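Local atomic coordinates of Thiol:disulfide interchange protein DsbC (Haemophilus influenzae, PDB entry 1T3B), a protein that probably shuffles wrongly paired disulfide bonds in periplasmic proteins, acting as a disulfide isomerase of the thioredoxin family through a redox-active disulfide. Residues 67-77 and 166-177; 91-99 and 121-132. All blocks are in the same frame, centred on the assembly; numbering follows the deposited sequence.

Contact 1. Residues 67-77 and 166-177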
# COMPACT_ATOMS: atom_id res chain seq x y z
N LEU A 67 13.01 3.72 -11.54
CA LEU A 67 13.87 4.25 -10.50
C LEU A 67 15.34 4.25 -10.95
O LEU A 67 15.99 5.29 -10.92
CB LEU A 67 13.70 3.40 -9.22
CG LEU A 67 13.40 4.12 -7.90
CD1 LEU A 67 12.14 4.94 -8.04
CD2 LEU A 67 13.23 3.11 -6.77
N VAL A 68 15.84 3.09 -11.37
CA VAL A 68 17.23 2.97 -11.81
C VAL A 68 17.66 4.07 -12.77
O VAL A 68 18.76 4.59 -12.67
CB VAL A 68 17.48 1.61 -12.49
CG1 VAL A 68 16.89 1.60 -13.88
CG2 VAL A 68 18.96 1.33 -12.54
N ASP A 69 16.79 4.41 -13.72
CA ASP A 69 17.11 5.47 -14.68
C ASP A 69 17.38 6.74 -13.89
O ASP A 69 18.31 7.49 -14.20
CB ASP A 69 15.95 5.71 -15.65
CG ASP A 69 15.56 4.48 -16.45
OD1 ASP A 69 16.41 3.57 -16.61
OD2 ASP A 69 14.41 4.43 -16.94
N LYS A 70 16.55 6.99 -12.89
CA LYS A 70 16.68 8.16 -12.02
C LYS A 70 18.11 8.18 -11.47
O LYS A 70 18.82 9.17 -11.62
CB LYS A 70 15.67 8.05 -10.87
CG LYS A 70 15.80 9.06 -9.75
CD LYS A 70 15.23 10.40 -10.13
CE LYS A 70 14.83 11.18 -8.89
NZ LYS A 70 13.96 10.38 -7.98
N LEU A 71 18.52 7.08 -10.84
CA LEU A 71 19.85 6.95 -10.28
C LEU A 71 20.91 7.20 -11.35
O LEU A 71 21.65 8.18 -11.29
CB LEU A 71 20.02 5.55 -9.68
CG LEU A 71 21.40 5.15 -9.18
CD1 LEU A 71 21.27 4.20 -8.00
CD2 LEU A 71 22.14 4.49 -10.29
N ASN A 72 20.97 6.33 -12.35
CA ASN A 72 21.92 6.49 -13.42
C ASN A 72 22.00 7.93 -13.87
O ASN A 72 23.07 8.46 -14.14
CB ASN A 72 21.53 5.61 -14.60
CG ASN A 72 22.01 4.20 -14.43
OD1 ASN A 72 22.83 3.94 -13.57
ND2 ASN A 72 21.51 3.29 -15.26
N SER A 73 20.85 8.59 -13.95
CA SER A 73 20.84 9.98 -14.39
C SER A 73 21.72 10.89 -13.54
O SER A 73 21.82 12.08 -13.81
CB SER A 73 19.40 10.52 -14.38
OG SER A 73 19.07 11.04 -13.10
N TYR A 74 22.36 10.34 -12.51
CA TYR A 74 23.21 11.12 -11.61
C TYR A 74 24.68 10.83 -11.83
O TYR A 74 25.55 11.41 -11.17
CB TYR A 74 22.85 10.83 -10.14
CG TYR A 74 21.48 11.33 -9.74
CD1 TYR A 74 20.96 12.49 -10.30
CD2 TYR A 74 20.73 10.68 -8.77
CE1 TYR A 74 19.72 13.00 -9.90
CE2 TYR A 74 19.49 11.17 -8.36
CZ TYR A 74 18.99 12.34 -8.94
OH TYR A 74 17.77 12.84 -8.53
N LYS A 75 24.94 9.93 -12.76
CA LYS A 75 26.27 9.51 -13.14
C LYS A 75 27.38 10.55 -12.91
O LYS A 75 28.41 10.23 -12.31
CB LYS A 75 26.22 9.08 -14.62
CG LYS A 75 27.55 8.87 -15.31
CD LYS A 75 27.34 8.55 -16.80
CE LYS A 75 28.65 8.59 -17.57
NZ LYS A 75 28.46 8.30 -19.01
N ASP A 76 27.18 11.78 -13.36
CA ASP A 76 28.20 12.83 -13.21
C ASP A 76 28.31 13.45 -11.82
O ASP A 76 28.91 14.52 -11.66
CB ASP A 76 27.96 13.96 -14.22
CG ASP A 76 27.99 13.47 -15.66
OD1 ASP A 76 28.83 12.60 -15.98
OD2 ASP A 76 27.18 13.96 -16.47
N GLU A 77 27.73 12.79 -10.83
CA GLU A 77 27.76 13.27 -9.45
C GLU A 77 28.36 12.17 -8.59
O GLU A 77 28.76 12.38 -7.45
CB GLU A 77 26.34 13.60 -8.98
CG GLU A 77 25.84 14.91 -9.55
CD GLU A 77 24.38 15.16 -9.27
OE1 GLU A 77 23.94 14.95 -8.13
OE2 GLU A 77 23.66 15.59 -10.20
N ILE A 166 23.34 18.23 -3.03
CA ILE A 166 23.48 17.09 -3.92
C ILE A 166 23.45 15.83 -3.07
O ILE A 166 22.97 14.78 -3.51
CB ILE A 166 24.81 17.14 -4.71
CG1 ILE A 166 24.77 18.30 -5.70
CG2 ILE A 166 25.04 15.83 -5.45
CD1 ILE A 166 26.05 18.44 -6.51
N VAL A 167 23.99 15.94 -1.87
CA VAL A 167 24.01 14.81 -0.96
C VAL A 167 22.56 14.56 -0.58
O VAL A 167 22.15 13.41 -0.37
CB VAL A 167 24.86 15.09 0.29
CG1 VAL A 167 26.33 14.93 -0.04
CG2 VAL A 167 24.60 16.48 0.80
N LYS A 168 21.79 15.63 -0.53
CA LYS A 168 20.38 15.54 -0.21
C LYS A 168 19.65 14.80 -1.32
O LYS A 168 18.88 13.88 -1.06
CB LYS A 168 19.80 16.94 -0.03
CG LYS A 168 18.41 17.00 0.58
CD LYS A 168 18.03 18.44 0.92
CE LYS A 168 16.57 18.55 1.30
NZ LYS A 168 15.69 18.00 0.22
N LYS A 169 19.93 15.18 -2.56
CA LYS A 169 19.28 14.52 -3.69
C LYS A 169 19.66 13.04 -3.70
O LYS A 169 18.84 12.18 -4.01
CB LYS A 169 19.67 15.19 -5.01
CG LYS A 169 19.06 14.54 -6.24
CD LYS A 169 19.23 15.41 -7.47
CE LYS A 169 20.70 15.62 -7.84
NZ LYS A 169 20.85 16.61 -8.95
N HIS A 170 20.91 12.73 -3.35
CA HIS A 170 21.37 11.35 -3.31
C HIS A 170 20.68 10.61 -2.17
O HIS A 170 20.35 9.43 -2.29
CB HIS A 170 22.88 11.28 -3.11
CG HIS A 170 23.67 11.74 -4.30
ND1 HIS A 170 25.04 11.85 -4.28
CD2 HIS A 170 23.28 12.09 -5.55
CE1 HIS A 170 25.46 12.25 -5.47
NE2 HIS A 170 24.41 12.40 -6.26
N TYR A 171 20.49 11.31 -1.07
CA TYR A 171 19.85 10.73 0.09
C TYR A 171 18.42 10.30 -0.23
O TYR A 171 18.05 9.15 -0.08
CB TYR A 171 19.82 11.77 1.19
CG TYR A 171 19.30 11.24 2.48
CD1 TYR A 171 20.15 10.68 3.42
CD2 TYR A 171 17.94 11.30 2.78
CE1 TYR A 171 19.67 10.19 4.63
CE2 TYR A 171 17.44 10.82 3.98
CZ TYR A 171 18.31 10.27 4.90
OH TYR A 171 17.83 9.79 6.09
N GLU A 172 17.62 11.26 -0.66
CA GLU A 172 16.24 11.01 -1.01
C GLU A 172 16.08 9.88 -2.03
O GLU A 172 15.13 9.11 -1.94
CB GLU A 172 15.62 12.31 -1.52
CG GLU A 172 15.79 13.45 -0.53
CD GLU A 172 15.32 14.77 -1.07
OE1 GLU A 172 15.59 15.05 -2.26
OE2 GLU A 172 14.71 15.55 -0.31
N LEU A 173 17.00 9.77 -2.98
CA LEU A 173 16.92 8.69 -3.97
C LEU A 173 17.21 7.36 -3.32
O LEU A 173 16.73 6.32 -3.77
CB LEU A 173 17.94 8.90 -5.11
CG LEU A 173 18.23 7.69 -6.01
CD1 LEU A 173 17.03 7.41 -6.91
CD2 LEU A 173 19.46 7.93 -6.86
N GLY A 174 18.01 7.40 -2.25
CA GLY A 174 18.36 6.18 -1.54
C GLY A 174 17.16 5.63 -0.81
O GLY A 174 16.90 4.42 -0.81
N ILE A 175 16.41 6.52 -0.17
CA ILE A 175 15.23 6.09 0.55
C ILE A 175 14.26 5.43 -0.42
O ILE A 175 13.73 4.36 -0.14
CB ILE A 175 14.57 7.27 1.27
CG1 ILE A 175 15.54 7.80 2.32
CG2 ILE A 175 13.27 6.82 1.92
CD1 ILE A 175 14.98 8.88 3.20
N GLN A 176 14.06 6.06 -1.58
CA GLN A 176 13.18 5.49 -2.59
C GLN A 176 13.58 4.04 -2.86
O GLN A 176 12.73 3.17 -3.05
CB GLN A 176 13.28 6.27 -3.90
CG GLN A 176 12.68 7.66 -3.86
CD GLN A 176 12.68 8.31 -5.23
OE1 GLN A 176 12.23 7.71 -6.21
NE2 GLN A 176 13.18 9.55 -5.31
N PHE A 177 14.88 3.79 -2.87
CA PHE A 177 15.38 2.45 -3.10
C PHE A 177 15.21 1.57 -1.86
O PHE A 177 15.30 0.35 -1.95
CB PHE A 177 16.86 2.51 -3.49
CG PHE A 177 17.09 2.57 -4.97
CD1 PHE A 177 17.00 1.41 -5.74
CD2 PHE A 177 17.37 3.77 -5.60
CE1 PHE A 177 17.17 1.46 -7.12
CE2 PHE A 177 17.55 3.83 -6.98
CZ PHE A 177 17.45 2.68 -7.74
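E77 with K169, Y74 with L173 and L67 with F177 bear much of the antiparallel packing between helix 67-72, with the turn that follows it, and helix 166-177 of the thioredoxin-like domain. The short helix axes come within 10.8 Å at a crossing angle of -158°; L67 lies opposite F177, L71 opposite L173, and E77, after the turn, opposite I166. L67, branched and apolar, lays CD2 over the centre of the F177 ring, 4.1 Å from the centroid, a CH-pi contact almost along the ring normal. L71 CD1 meets F177 CE2 at 3.9 Å. Midway, the Y74 ring offers an edge to L173, Y74 CE2 lying 3.6 Å from L173 CD2, while the aliphatic part of K169 crosses it obliquely, with CD 3.4 Å from Y74 CZ. A lysine suits this place because its methylenes pack on the ring and its amine goes on to a charge. The K169 chain bends at chi3 (63°), which carries NZ beyond the tyrosine toward E77. E77 serves two partners: OE1 accepts a weak hydrogen bond from H170 NE2 (3.2 Å), and OE2 uses its syn lone pair for the salt bridge to K169 NZ, also at 3.2 Å.

Contact 2. Residues 91-99 and 121-132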
# COMPACT_ATOMS: atom_id res chain seq x y z
N THR A 91 26.49 0.73 -8.02
CA THR A 91 26.42 2.01 -7.33
C THR A 91 26.23 1.75 -5.83
O THR A 91 25.32 1.04 -5.43
CB THR A 91 25.24 2.85 -7.81
OG1 THR A 91 25.31 3.00 -9.23
CG2 THR A 91 25.30 4.23 -7.18
N VAL A 92 27.09 2.35 -5.02
CA VAL A 92 27.07 2.15 -3.57
C VAL A 92 26.68 3.41 -2.83
O VAL A 92 27.22 4.48 -3.12
CB VAL A 92 28.46 1.72 -3.09
CG1 VAL A 92 28.49 1.60 -1.59
CG2 VAL A 92 28.84 0.44 -3.74
N PHE A 93 25.75 3.30 -1.89
CA PHE A 93 25.36 4.45 -1.08
C PHE A 93 26.27 4.38 0.13
O PHE A 93 26.29 3.40 0.86
CB PHE A 93 23.90 4.40 -0.67
CG PHE A 93 22.96 4.75 -1.79
CD1 PHE A 93 22.57 3.80 -2.72
CD2 PHE A 93 22.48 6.05 -1.93
CE1 PHE A 93 21.72 4.13 -3.78
CE2 PHE A 93 21.63 6.39 -2.97
CZ PHE A 93 21.25 5.43 -3.90
N MET A 94 27.03 5.44 0.34
CA MET A 94 28.00 5.40 1.40
C MET A 94 27.98 6.59 2.33
O MET A 94 27.48 7.66 1.99
CB MET A 94 29.35 5.23 0.72
CG MET A 94 30.53 5.35 1.61
SD MET A 94 31.71 6.44 0.80
CE MET A 94 31.09 8.01 1.29
N ASP A 95 28.50 6.39 3.54
CA ASP A 95 28.58 7.43 4.55
C ASP A 95 30.03 7.45 5.03
O ASP A 95 30.67 6.41 5.12
CB ASP A 95 27.63 7.12 5.71
CG ASP A 95 27.47 8.29 6.66
OD1 ASP A 95 28.51 8.81 7.14
OD2 ASP A 95 26.32 8.70 6.92
N ILE A 96 30.55 8.63 5.34
CA ILE A 96 31.94 8.75 5.74
C ILE A 96 32.25 8.35 7.17
O ILE A 96 33.42 8.17 7.54
CB ILE A 96 32.46 10.17 5.49
CG1 ILE A 96 31.54 11.19 6.17
CG2 ILE A 96 32.52 10.44 4.01
CD1 ILE A 96 31.98 12.59 6.00
N THR A 97 31.22 8.20 7.97
CA THR A 97 31.40 7.83 9.35
C THR A 97 30.95 6.39 9.57
O THR A 97 30.49 6.04 10.66
CB THR A 97 30.57 8.74 10.26
OG1 THR A 97 29.18 8.65 9.88
CG2 THR A 97 31.05 10.19 10.15
N CYS A 98 31.08 5.55 8.55
CA CYS A 98 30.64 4.17 8.64
C CYS A 98 31.77 3.17 8.41
O CYS A 98 32.34 3.08 7.33
CB CYS A 98 29.47 3.97 7.67
SG CYS A 98 29.38 2.41 6.72
N HIS A 99 32.09 2.40 9.46
CA HIS A 99 33.16 1.41 9.43
C HIS A 99 33.21 0.49 8.22
O HIS A 99 34.28 0.25 7.65
CB HIS A 99 33.12 0.54 10.69
CG HIS A 99 34.13 -0.57 10.70
ND1 HIS A 99 33.76 -1.90 10.71
CD2 HIS A 99 35.48 -0.56 10.70
CE1 HIS A 99 34.85 -2.66 10.72
NE2 HIS A 99 35.90 -1.87 10.71
N LEU A 121 27.50 7.25 -4.29
CA LEU A 121 26.43 8.22 -4.15
C LEU A 121 26.51 8.47 -2.65
O LEU A 121 26.95 7.61 -1.90
CB LEU A 121 25.09 7.60 -4.51
CG LEU A 121 24.80 7.60 -6.01
CD1 LEU A 121 23.51 6.91 -6.29
CD2 LEU A 121 24.74 9.03 -6.48
N ALA A 122 26.08 9.64 -2.20
CA ALA A 122 26.16 9.92 -0.78
C ALA A 122 24.89 9.53 -0.05
O ALA A 122 23.79 9.57 -0.59
CB ALA A 122 26.44 11.40 -0.55
N PHE A 123 25.06 9.14 1.20
CA PHE A 123 23.93 8.78 2.01
C PHE A 123 24.18 9.17 3.45
O PHE A 123 24.50 8.32 4.27
CB PHE A 123 23.63 7.29 1.92
CG PHE A 123 22.29 6.92 2.48
CD1 PHE A 123 21.13 7.09 1.72
CD2 PHE A 123 22.17 6.49 3.80
CE1 PHE A 123 19.89 6.83 2.26
CE2 PHE A 123 20.92 6.23 4.35
CZ PHE A 123 19.78 6.40 3.57
N PRO A 124 24.09 10.47 3.77
CA PRO A 124 24.31 10.90 5.15
C PRO A 124 23.15 10.47 6.05
O PRO A 124 22.07 11.07 6.06
CB PRO A 124 24.48 12.42 5.04
CG PRO A 124 23.78 12.76 3.78
CD PRO A 124 24.13 11.63 2.85
N ARG A 125 23.39 9.40 6.81
CA ARG A 125 22.41 8.81 7.71
C ARG A 125 21.81 9.73 8.77
O ARG A 125 20.59 9.85 8.87
CB ARG A 125 23.02 7.57 8.37
CG ARG A 125 23.35 6.46 7.39
CD ARG A 125 24.15 5.34 8.03
NE ARG A 125 25.38 5.82 8.65
CZ ARG A 125 26.29 5.03 9.21
NH1 ARG A 125 26.10 3.72 9.23
NH2 ARG A 125 27.38 5.55 9.76
N ALA A 126 22.67 10.38 9.56
CA ALA A 126 22.22 11.30 10.61
C ALA A 126 21.67 12.59 10.00
O ALA A 126 22.01 13.70 10.43
CB ALA A 126 23.38 11.60 11.57
N GLY A 127 20.83 12.44 8.98
CA GLY A 127 20.25 13.60 8.31
C GLY A 127 21.25 14.59 7.74
O GLY A 127 22.46 14.45 7.93
N MET A 128 20.73 15.62 7.07
CA MET A 128 21.54 16.66 6.44
C MET A 128 21.83 17.79 7.40
O MET A 128 22.15 18.90 6.98
CB MET A 128 20.80 17.24 5.24
CG MET A 128 19.94 16.27 4.49
SD MET A 128 20.90 15.06 3.59
CE MET A 128 21.73 16.12 2.50
N ASN A 129 21.72 17.53 8.70
CA ASN A 129 21.93 18.60 9.64
C ASN A 129 23.08 18.44 10.61
O ASN A 129 22.87 18.42 11.82
CB ASN A 129 20.63 18.86 10.41
CG ASN A 129 20.67 20.14 11.20
OD1 ASN A 129 21.02 21.19 10.67
ND2 ASN A 129 20.30 20.07 12.47
N ASN A 130 24.29 18.35 10.09
CA ASN A 130 25.47 18.23 10.94
C ASN A 130 26.76 18.34 10.17
O ASN A 130 26.79 18.17 8.95
CB ASN A 130 25.43 16.92 11.73
CG ASN A 130 25.36 15.69 10.85
OD1 ASN A 130 24.45 15.55 10.03
ND2 ASN A 130 26.31 14.79 11.04
N GLN A 131 27.83 18.65 10.90
CA GLN A 131 29.16 18.83 10.32
C GLN A 131 29.43 17.75 9.27
O GLN A 131 29.96 18.03 8.19
CB GLN A 131 30.18 18.75 11.45
CG GLN A 131 31.55 19.32 11.11
CD GLN A 131 32.59 19.02 12.19
OE1 GLN A 131 32.96 17.86 12.42
NE2 GLN A 131 33.07 20.07 12.86
N THR A 132 29.05 16.52 9.60
CA THR A 132 29.23 15.36 8.73
C THR A 132 28.48 15.41 7.40
O THR A 132 29.01 15.00 6.37
CB THR A 132 28.80 14.11 9.49
OG1 THR A 132 29.67 13.92 10.60
CG2 THR A 132 28.83 12.89 8.58
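L121 and F93 lie side by side on the same face of a parallel strand pair, L121 CB sitting over the F93 ring toward its rim and L121 CD1 reaching F93 CZ at 3.6 Å. These flat and branched apolar groups suit a buried sheet face, which F93 CB and F123 CB extend at 3.9 Å. The backbones are joined by three hydrogen bonds: L121 N to V92 O, M94 N to L121 O and F123 N to M94 O. The last is bent to 139° as the strands give way to loops.

There D95 takes over, with CG anti to its own backbone N (chi1 -169°), which turns the carboxylate to the neighbouring loop. Its OD2 accepts a fairly straight hydrogen bond (162°) from R125 N at 3.0 Å and makes a long, weak salt bridge to R125 NE (3.5 Å). A carboxylate fits because it offers two acceptor oxygens: OD2 serves the R125 loop, and OD1 its own, accepting from T97 N at 2.9 Å, which closes an Asx turn, and from T97 OG1 at 2.8 Å. The guanidinium continues past D95 and presents one face to C98 CB, 3.4 Å from R125 NH2. From within the same turn, T97 CG2 meets T132 CG2 tip to tip at 3.8 Å, tying the loop to the start of helix 131-141.

D95 thus holds both the D95-C98 turn and the R125 loop beside C98, which sits at the N-cap position of helix 99-105 and forms the redox-active disulfide with C101. A CxxC at a helix start, following a central strand, is the active-site pattern of thioredoxin-type oxidoreductases.

Overall arrangement
The centres of the two contacts lie 13 Å apart. Along the chain come 67-77, then 91-99 and 121-132, and finally 166-177, so contact 1 closes a long loop within which contact 2 forms. Contact 2 joins the central strands 88-94 and 116-122 of the mixed sheet; helix 166-177 of contact 1 packs against strand 116-122. H170 links them directly, its ND1 probably hydrogen-bonded to A122 N, and Y171 stacks on F123. Through helix 166-177, which touches both, helix 63-72, probably the linker helix between dimerisation and catalytic domains as in DsbC proteins generally, rests on the thioredoxin-like domain, whose redox-active disulfide lies just past the end of strand 88-94.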